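Salmonella typhimurium DB7155 bacteriophage DET7 tailspike (Bacteriophage, PDB 2V5I) serves as the trimeric receptor-binding tailspike of the phage, probably binding and hydrolysing the O-antigen of its Salmonella host. Local coordinates at residues 213-218 / 233-238; 269-274 / 305-310. All coordinates share one frame; numbering follows the deposited sequence.

Interaction 1 (213-218 / 233-238); sequences LGNYVI and LRNNGG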
ATOM      1  N   LEU A 213     -10.649  12.113 -22.877  1.00  9.77           N
ATOM      2  CA  LEU A 213     -10.052  10.790 -22.813  1.00 11.43           C
ATOM      3  C   LEU A 213      -8.531  10.968 -22.838  1.00 10.07           C
ATOM      4  O   LEU A 213      -8.022  11.809 -23.565  1.00 10.07           O
ATOM      5  CB  LEU A 213     -10.416   9.961 -24.051  1.00 12.23           C
ATOM      6  CG  LEU A 213      -9.823   8.552 -24.226  1.00 15.46           C
ATOM      7  CD1 LEU A 213     -10.203   7.647 -23.099  1.00 17.23           C
ATOM      8  CD2 LEU A 213     -10.275   7.972 -25.573  1.00 18.72           C
ATOM      9  N   GLY A 214      -7.851  10.242 -21.944  1.00  9.05           N
ATOM     10  CA  GLY A 214      -6.409  10.193 -21.967  1.00  9.43           C
ATOM     11  C   GLY A 214      -5.737  11.408 -21.306  1.00  9.33           C
ATOM     12  O   GLY A 214      -4.516  11.601 -21.455  1.00 11.45           O
ATOM     13  N   ASN A 215      -6.516  12.200 -20.573  1.00  8.79           N
ATOM     14  CA  ASN A 215      -5.967  13.418 -19.963  1.00  8.43           C
ATOM     15  C   ASN A 215      -5.550  13.130 -18.521  1.00  7.45           C
ATOM     16  O   ASN A 215      -6.352  12.582 -17.736  1.00  9.16           O
ATOM     17  CB  ASN A 215      -7.056  14.533 -19.938  1.00  7.08           C
ATOM     18  CG  ASN A 215      -7.446  15.009 -21.345  1.00  8.36           C
ATOM     19  OD1 ASN A 215      -6.605  15.052 -22.244  1.00  9.02           O
ATOM     20  ND2 ASN A 215      -8.711  15.351 -21.536  1.00 10.96           N
ATOM     21  N   TYR A 216      -4.296  13.489 -18.208  1.00  7.31           N
ATOM     22  CA  TYR A 216      -3.719  13.175 -16.910  1.00  6.38           C
ATOM     23  C   TYR A 216      -2.936  14.297 -16.306  1.00  8.56           C
ATOM     24  O   TYR A 216      -2.374  15.139 -17.025  1.00  9.20           O
ATOM     25  CB  TYR A 216      -2.657  12.068 -17.037  1.00  8.28           C
ATOM     26  CG  TYR A 216      -3.086  10.682 -17.377  1.00  9.42           C
ATOM     27  CD1 TYR A 216      -3.246  10.321 -18.695  1.00  8.94           C
ATOM     28  CD2 TYR A 216      -3.332   9.774 -16.386  1.00 10.48           C
ATOM     29  CE1 TYR A 216      -3.627   8.977 -19.046  1.00  9.99           C
ATOM     30  CE2 TYR A 216      -3.737   8.426 -16.719  1.00  9.09           C
ATOM     31  CZ  TYR A 216      -3.866   8.090 -18.057  1.00 10.99           C
ATOM     32  OH  TYR A 216      -4.233   6.766 -18.365  1.00 12.49           O
ATOM     33  N   VAL A 217      -2.797  14.212 -14.966  1.00  8.38           N
ATOM     34  CA  VAL A 217      -1.807  14.942 -14.170  1.00  8.91           C
ATOM     35  C   VAL A 217      -0.978  13.844 -13.506  1.00  7.24           C
ATOM     36  O   VAL A 217      -1.529  12.929 -12.887  1.00  7.96           O
ATOM     37  CB  VAL A 217      -2.422  15.920 -13.131  1.00  9.30           C
ATOM     38  CG1 VAL A 217      -1.319  16.712 -12.506  1.00  9.33           C
ATOM     39  CG2 VAL A 217      -3.477  16.836 -13.840  1.00 11.22           C
ATOM     40  N   ILE A 218       0.332  13.840 -13.823  1.00  8.05           N
ATOM     41  CA  ILE A 218       1.267  12.800 -13.363  1.00  8.88           C
ATOM     42  C   ILE A 218       2.435  13.464 -12.601  1.00  7.93           C
ATOM     43  O   ILE A 218       3.152  14.283 -13.175  1.00  8.03           O
ATOM     44  CB  ILE A 218       1.742  11.875 -14.444  0.60 11.17           C
ATOM     45  CG1 ILE A 218       0.545  11.268 -15.185  0.60 10.21           C
ATOM     46  CG2 ILE A 218       2.538  10.719 -13.838  0.60 11.41           C
ATOM     47  CD1 ILE A 218       0.997  10.493 -16.467  0.60  8.45           C
ATOM     48  N   LEU A 233     -13.953  17.854 -16.098  1.00  7.48           N
ATOM     49  CA  LEU A 233     -15.349  18.084 -16.533  1.00  8.59           C
ATOM     50  C   LEU A 233     -15.607  17.262 -17.799  1.00  8.38           C
ATOM     51  O   LEU A 233     -14.915  17.406 -18.788  1.00  8.86           O
ATOM     52  CB  LEU A 233     -15.647  19.574 -16.831  1.00  9.13           C
ATOM     53  CG  LEU A 233     -15.529  20.550 -15.685  1.00 11.82           C
ATOM     54  CD1 LEU A 233     -14.124  21.036 -15.509  1.00 13.44           C
ATOM     55  CD2 LEU A 233     -16.438  21.735 -15.959  1.00 11.57           C
ATOM     56  N   ARG A 234     -16.580  16.352 -17.728  1.00  7.90           N
ATOM     57  CA  ARG A 234     -16.990  15.502 -18.853  1.00  7.80           C
ATOM     58  C   ARG A 234     -15.813  14.728 -19.502  1.00  8.13           C
ATOM     59  O   ARG A 234     -15.648  14.725 -20.698  1.00  8.79           O
ATOM     60  CB  ARG A 234     -17.746  16.340 -19.864  1.00  7.36           C
ATOM     61  CG  ARG A 234     -18.588  15.533 -20.863  1.00 10.94           C
ATOM     62  CD  ARG A 234     -19.628  16.389 -21.565  1.00 10.51           C
ATOM     63  NE  ARG A 234     -20.245  15.730 -22.733  1.00  9.65           N
ATOM     64  CZ  ARG A 234     -19.701  15.649 -23.937  1.00 11.77           C
ATOM     65  NH1 ARG A 234     -18.496  16.138 -24.201  1.00  9.82           N
ATOM     66  NH2 ARG A 234     -20.367  15.029 -24.938  1.00 14.99           N
ATOM     67  N   ASN A 235     -15.011  14.098 -18.637  1.00  8.01           N
ATOM     68  CA  ASN A 235     -13.990  13.123 -19.028  1.00  8.68           C
ATOM     69  C   ASN A 235     -14.500  11.713 -18.714  1.00  8.58           C
ATOM     70  O   ASN A 235     -15.108  11.487 -17.679  1.00  8.27           O
ATOM     71  CB  ASN A 235     -12.675  13.421 -18.313  1.00 10.13           C
ATOM     72  CG  ASN A 235     -11.878  14.488 -19.015  1.00  8.15           C
ATOM     73  OD1 ASN A 235     -10.728  14.251 -19.468  1.00  8.53           O
ATOM     74  ND2 ASN A 235     -12.443  15.667 -19.170  1.00  8.08           N
ATOM     75  N   ASN A 236     -14.226  10.787 -19.645  1.00  7.89           N
ATOM     76  CA  ASN A 236     -14.529   9.337 -19.521  1.00  8.28           C
ATOM     77  C   ASN A 236     -13.305   8.562 -19.951  1.00  8.73           C
ATOM     78  O   ASN A 236     -13.008   8.574 -21.132  1.00 10.21           O
ATOM     79  CB  ASN A 236     -15.779   8.992 -20.307  1.00 10.42           C
ATOM     80  CG  ASN A 236     -16.191   7.544 -20.138  1.00 11.30           C
ATOM     81  OD1 ASN A 236     -15.509   6.773 -19.454  1.00 10.09           O
ATOM     82  ND2 ASN A 236     -17.385   7.201 -20.653  1.00 19.51           N
ATOM     83  N   GLY A 237     -12.644   7.894 -19.009  1.00  7.11           N
ATOM     84  CA  GLY A 237     -11.406   7.148 -19.317  1.00  7.23           C
ATOM     85  C   GLY A 237     -11.746   5.818 -19.993  1.00  9.15           C
ATOM     86  O   GLY A 237     -10.794   5.085 -20.421  1.00  9.88           O
ATOM     87  N   GLY A 238     -13.042   5.528 -20.164  1.00 10.39           N
ATOM     88  CA  GLY A 238     -13.454   4.284 -20.823  1.00 12.47           C
ATOM     89  C   GLY A 238     -13.124   3.038 -20.013  1.00 10.17           C
ATOM     90  O   GLY A 238     -12.677   3.091 -18.855  1.00  9.07           O
TER
HETATM   91  O   HOH W   1      -9.156  11.881 -19.311  1.00 12.22           O
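Leu213 and Gly237 bring the two backbones to within 5.2 Å, measured CA to CA, at the place where the chain running into strand 216-218 passes the loop that follows strand 230-233. The polar half of the contact is a pair of asparagines. Asn215 gives an N-H of its amide to Asn235, ND2 to OD1 3.1 Å, with the donor in the carbonyl plane on a lone pair of OD1 and an angle of 153° at the hydrogen. The two side chains cross at about a right angle and their amide planes are turned 54° apart. A water makes a second link: it accepts from Asn215 N at 2.9 Å and donates to Asn235 OD1 at 2.8 Å. The amide nitrogen of Asn235 turns back to Leu233 O, 3.0 Å away, and also bonds Asn206, while Asn215 OD1 accepts from the backbone of Cys186. The rest of the contact is Leu213, whose methyl CD1 lies against two backbone carbonyl oxygens, 3.5 Å from Asn236 O and a little farther from Gly237 O. Asn236 OD1 accepts from Gly238 N, an Asx turn. Asn235 OD1 thus receives two donors while ND2 donates to Leu233 O and Asn206 OD1, which together are consistent with this orientation of the amide and probably hold its rotation; polar bonds join two successive turns of the beta-helix.

Interaction 2 (269-274 / 305-310); sequences TARNYN and PGDLPV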
ATOM      1  N   THR A 269     -24.063  17.981 -18.947  1.00 10.94           N
ATOM      2  CA  THR A 269     -23.358  17.337 -17.858  1.00  9.66           C
ATOM      3  C   THR A 269     -21.879  17.724 -17.819  1.00  8.56           C
ATOM      4  O   THR A 269     -21.249  17.890 -18.848  1.00  9.27           O
ATOM      5  CB  THR A 269     -23.462  15.787 -17.983  1.00  7.55           C
ATOM      6  OG1 THR A 269     -22.993  15.184 -16.779  1.00 10.36           O
ATOM      7  CG2 THR A 269     -22.665  15.207 -19.143  1.00 12.60           C
ATOM      8  N   ALA A 270     -21.346  17.805 -16.589  1.00  8.45           N
ATOM      9  CA  ALA A 270     -19.919  18.033 -16.317  1.00 10.27           C
ATOM     10  C   ALA A 270     -19.293  16.825 -15.599  1.00  7.98           C
ATOM     11  O   ALA A 270     -18.138  16.872 -15.165  1.00  8.05           O
ATOM     12  CB  ALA A 270     -19.745  19.258 -15.448  1.00  9.78           C
ATOM     13  N   ARG A 271     -20.038  15.712 -15.549  1.00  6.87           N
ATOM     14  CA  ARG A 271     -19.688  14.552 -14.799  1.00  6.25           C
ATOM     15  C   ARG A 271     -18.528  13.755 -15.466  1.00  6.65           C
ATOM     16  O   ARG A 271     -18.177  14.018 -16.605  1.00  8.97           O
ATOM     17  CB  ARG A 271     -20.886  13.644 -14.546  1.00  7.57           C
ATOM     18  CG  ARG A 271     -22.023  14.318 -13.751  1.00  7.70           C
ATOM     19  CD  ARG A 271     -23.207  13.410 -13.735  1.00  9.48           C
ATOM     20  NE  ARG A 271     -24.309  13.905 -12.927  1.00 10.05           N
ATOM     21  CZ  ARG A 271     -25.193  14.812 -13.337  1.00 13.55           C
ATOM     22  NH1 ARG A 271     -25.136  15.316 -14.576  1.00 11.20           N
ATOM     23  NH2 ARG A 271     -26.172  15.202 -12.502  1.00 12.20           N
ATOM     24  N   ASN A 272     -18.005  12.751 -14.739  1.00  7.18           N
ATOM     25  CA  ASN A 272     -16.810  12.042 -15.187  1.00  7.77           C
ATOM     26  C   ASN A 272     -16.981  10.556 -14.843  1.00  7.53           C
ATOM     27  O   ASN A 272     -17.575  10.215 -13.825  1.00  9.08           O
ATOM     28  CB  ASN A 272     -15.583  12.568 -14.479  1.00  8.55           C
ATOM     29  CG  ASN A 272     -15.412  14.038 -14.697  1.00  7.64           C
ATOM     30  OD1 ASN A 272     -14.828  14.450 -15.683  1.00  9.56           O
ATOM     31  ND2 ASN A 272     -15.990  14.836 -13.789  1.00  7.93           N
ATOM     32  N   TYR A 273     -16.302   9.712 -15.618  1.00  8.50           N
ATOM     33  CA  TYR A 273     -16.387   8.263 -15.450  1.00  6.25           C
ATOM     34  C   TYR A 273     -14.996   7.634 -15.699  1.00  5.58           C
ATOM     35  O   TYR A 273     -14.271   8.141 -16.530  1.00  6.85           O
ATOM     36  CB  TYR A 273     -17.329   7.682 -16.485  1.00  8.46           C
ATOM     37  CG  TYR A 273     -18.812   8.019 -16.302  1.00  8.49           C
ATOM     38  CD1 TYR A 273     -19.321   9.187 -16.811  1.00  8.46           C
ATOM     39  CD2 TYR A 273     -19.634   7.145 -15.647  1.00 10.41           C
ATOM     40  CE1 TYR A 273     -20.710   9.508 -16.643  1.00  9.73           C
ATOM     41  CE2 TYR A 273     -20.969   7.432 -15.459  1.00  8.04           C
ATOM     42  CZ  TYR A 273     -21.490   8.612 -16.003  1.00 11.40           C
ATOM     43  OH  TYR A 273     -22.819   8.885 -15.791  1.00 11.97           O
ATOM     44  N   ASN A 274     -14.689   6.559 -14.960  1.00  7.50           N
ATOM     45  CA  ASN A 274     -13.569   5.679 -15.339  1.00  7.36           C
ATOM     46  C   ASN A 274     -12.244   6.410 -15.348  1.00  6.83           C
ATOM     47  O   ASN A 274     -11.405   6.182 -16.242  1.00  9.26           O
ATOM     48  CB  ASN A 274     -13.842   5.091 -16.735  1.00  8.55           C
ATOM     49  CG  ASN A 274     -15.032   4.141 -16.774  1.00 10.53           C
ATOM     50  OD1 ASN A 274     -15.138   3.167 -15.983  1.00 12.25           O
ATOM     51  ND2 ASN A 274     -15.924   4.370 -17.775  1.00 10.25           N
ATOM     52  N   PRO A 305     -29.234  16.260 -18.024  1.00 12.50           N
ATOM     53  CA  PRO A 305     -29.077  16.550 -19.452  1.00 14.72           C
ATOM     54  C   PRO A 305     -27.679  16.145 -19.937  1.00 13.41           C
ATOM     55  O   PRO A 305     -26.699  16.561 -19.347  1.00 14.21           O
ATOM     56  CB  PRO A 305     -29.273  18.059 -19.564  1.00 14.97           C
ATOM     57  CG  PRO A 305     -29.787  18.522 -18.246  1.00 20.80           C
ATOM     58  CD  PRO A 305     -29.616  17.426 -17.205  1.00 15.70           C
ATOM     59  N   GLY A 306     -27.640  15.355 -21.008  1.00 12.95           N
ATOM     60  CA  GLY A 306     -26.382  14.912 -21.634  1.00 13.08           C
ATOM     61  C   GLY A 306     -25.751  13.677 -20.963  1.00 13.90           C
ATOM     62  O   GLY A 306     -24.638  13.231 -21.345  1.00 12.71           O
ATOM     63  N   ASP A 307     -26.418  13.111 -19.971  1.00 14.39           N
ATOM     64  CA  ASP A 307     -25.845  12.004 -19.185  1.00 12.88           C
ATOM     65  C   ASP A 307     -26.876  10.873 -19.021  1.00 13.59           C
ATOM     66  O   ASP A 307     -27.966  10.894 -19.647  1.00 15.25           O
ATOM     67  CB  ASP A 307     -25.327  12.521 -17.844  1.00 12.18           C
ATOM     68  CG  ASP A 307     -24.030  11.810 -17.381  1.00 16.40           C
ATOM     69  OD1 ASP A 307     -24.046  10.570 -17.374  1.00 15.27           O
ATOM     70  OD2 ASP A 307     -23.044  12.473 -16.959  1.00 12.36           O
ATOM     71  N   LEU A 308     -26.563   9.884 -18.203  1.00 12.94           N
ATOM     72  CA  LEU A 308     -27.514   8.772 -17.976  1.00 12.72           C
ATOM     73  C   LEU A 308     -28.740   9.280 -17.219  1.00 14.30           C
ATOM     74  O   LEU A 308     -28.612  10.017 -16.226  1.00 14.17           O
ATOM     75  CB  LEU A 308     -26.859   7.640 -17.206  1.00 14.63           C
ATOM     76  CG  LEU A 308     -25.588   7.081 -17.851  1.00 16.59           C
ATOM     77  CD1 LEU A 308     -24.866   6.089 -16.952  1.00 20.01           C
ATOM     78  CD2 LEU A 308     -25.859   6.443 -19.167  1.00 23.24           C
ATOM     79  N   PRO A 309     -29.937   8.824 -17.633  1.00 15.71           N
ATOM     80  CA  PRO A 309     -31.153   9.303 -16.987  1.00 15.91           C
ATOM     81  C   PRO A 309     -31.366   8.805 -15.548  1.00 15.47           C
ATOM     82  O   PRO A 309     -30.897   7.738 -15.151  1.00 13.79           O
ATOM     83  CB  PRO A 309     -32.259   8.822 -17.964  1.00 17.44           C
ATOM     84  CG  PRO A 309     -31.738   7.595 -18.504  1.00 19.78           C
ATOM     85  CD  PRO A 309     -30.249   7.867 -18.717  1.00 17.27           C
ATOM     86  N   VAL A 310     -32.137   9.566 -14.771  1.00 17.32           N
ATOM     87  CA  VAL A 310     -32.479   9.187 -13.384  1.00 18.73           C
ATOM     88  C   VAL A 310     -33.344   7.908 -13.358  1.00 19.59           C
ATOM     89  O   VAL A 310     -33.249   7.129 -12.423  1.00 19.57           O
ATOM     90  CB  VAL A 310     -33.116  10.322 -12.540  0.50 19.54           C
ATOM     91  CG1 VAL A 310     -32.079  11.395 -12.234  0.50 21.95           C
ATOM     92  CG2 VAL A 310     -34.348  10.910 -13.207  0.50 21.44           C
TER
HETATM   93  O   HOH W   2     -26.466  16.876 -16.573  1.00 16.66           O
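Asp307 reaches from its loop into a row formed by Thr269, Arg271 and Tyr273, and hydrogen bonds to its carboxylate carry most of the contact. Tyr273 OH donates to Asp307 OD1 at 2.6 Å; phenol and carboxylate meet tip to tip, the hydroxyl arriving on the syn side with the ring and carboxylate planes 44° apart. The same OD1 uses its anti lone pair to accept from Leu308 N, 2.7 Å away, which ties the carboxylate to its own backbone. The other oxygen, OD2, offers its anti lone pair to Thr269 OG1 at 2.7 Å. Threonine places that hydroxyl anti to the backbone N (chi1 -169°), where OG1 also accepts from Arg271 N in an ST turn and from Arg271 NH1, the latter at 3.1 Å and close to the guanidinium plane.

Charge plays a longer-range part. Arg271 NH1 stands 4.3 Å from Asp307 OD2, beyond salt-bridge distance, and the guanidinium and carboxylate planes are nearly perpendicular; the arginine's salt bridge goes from NE to Asp295. Its positive charge probably still helps stabilise the carboxylate. A water extends the network, accepting from Arg271 NH1 and donating to Pro305 O.

Apolar packing is slighter: Leu308 CD1 lies 4.3 Å from Tyr273 CZ. Other van der Waals contacts set carbon against oxygen. The aliphatic part of Arg271 passes obliquely by the carboxylate, CD lying 3.4 Å from Asp307 OD2, and Thr269 CG2 touches the backbone oxygen of Gly306.

One aspartate bonded through both oxygens thus holds the long excursion between strands 290-291 and 323-330 against the preceding coil, an arrangement in keeping with a P22-type tailspike, whose right-handed parallel beta-helix carries large loops on its coils.

From the N terminus, the chain passes through 213-218, adds strands 220-224 and 230-233, and returns at 233-238, where interaction 1 closes a loop of about one coil of the beta-helix. Only afterwards does interaction 2 open at 269-274, closing at 305-310 around a longer loop that holds strands 276-278, 280-283 and 290-291. The two are therefore in series, neither nested nor crossed, with centres about 14 Å apart. They meet where 233-238 lies against 269-274: Asn236 OD1 and Asn274 ND2 probably share a hydrogen bond, as do Asn235 O and Tyr273 N. Successive coils and the projecting loop are thus joined side by side.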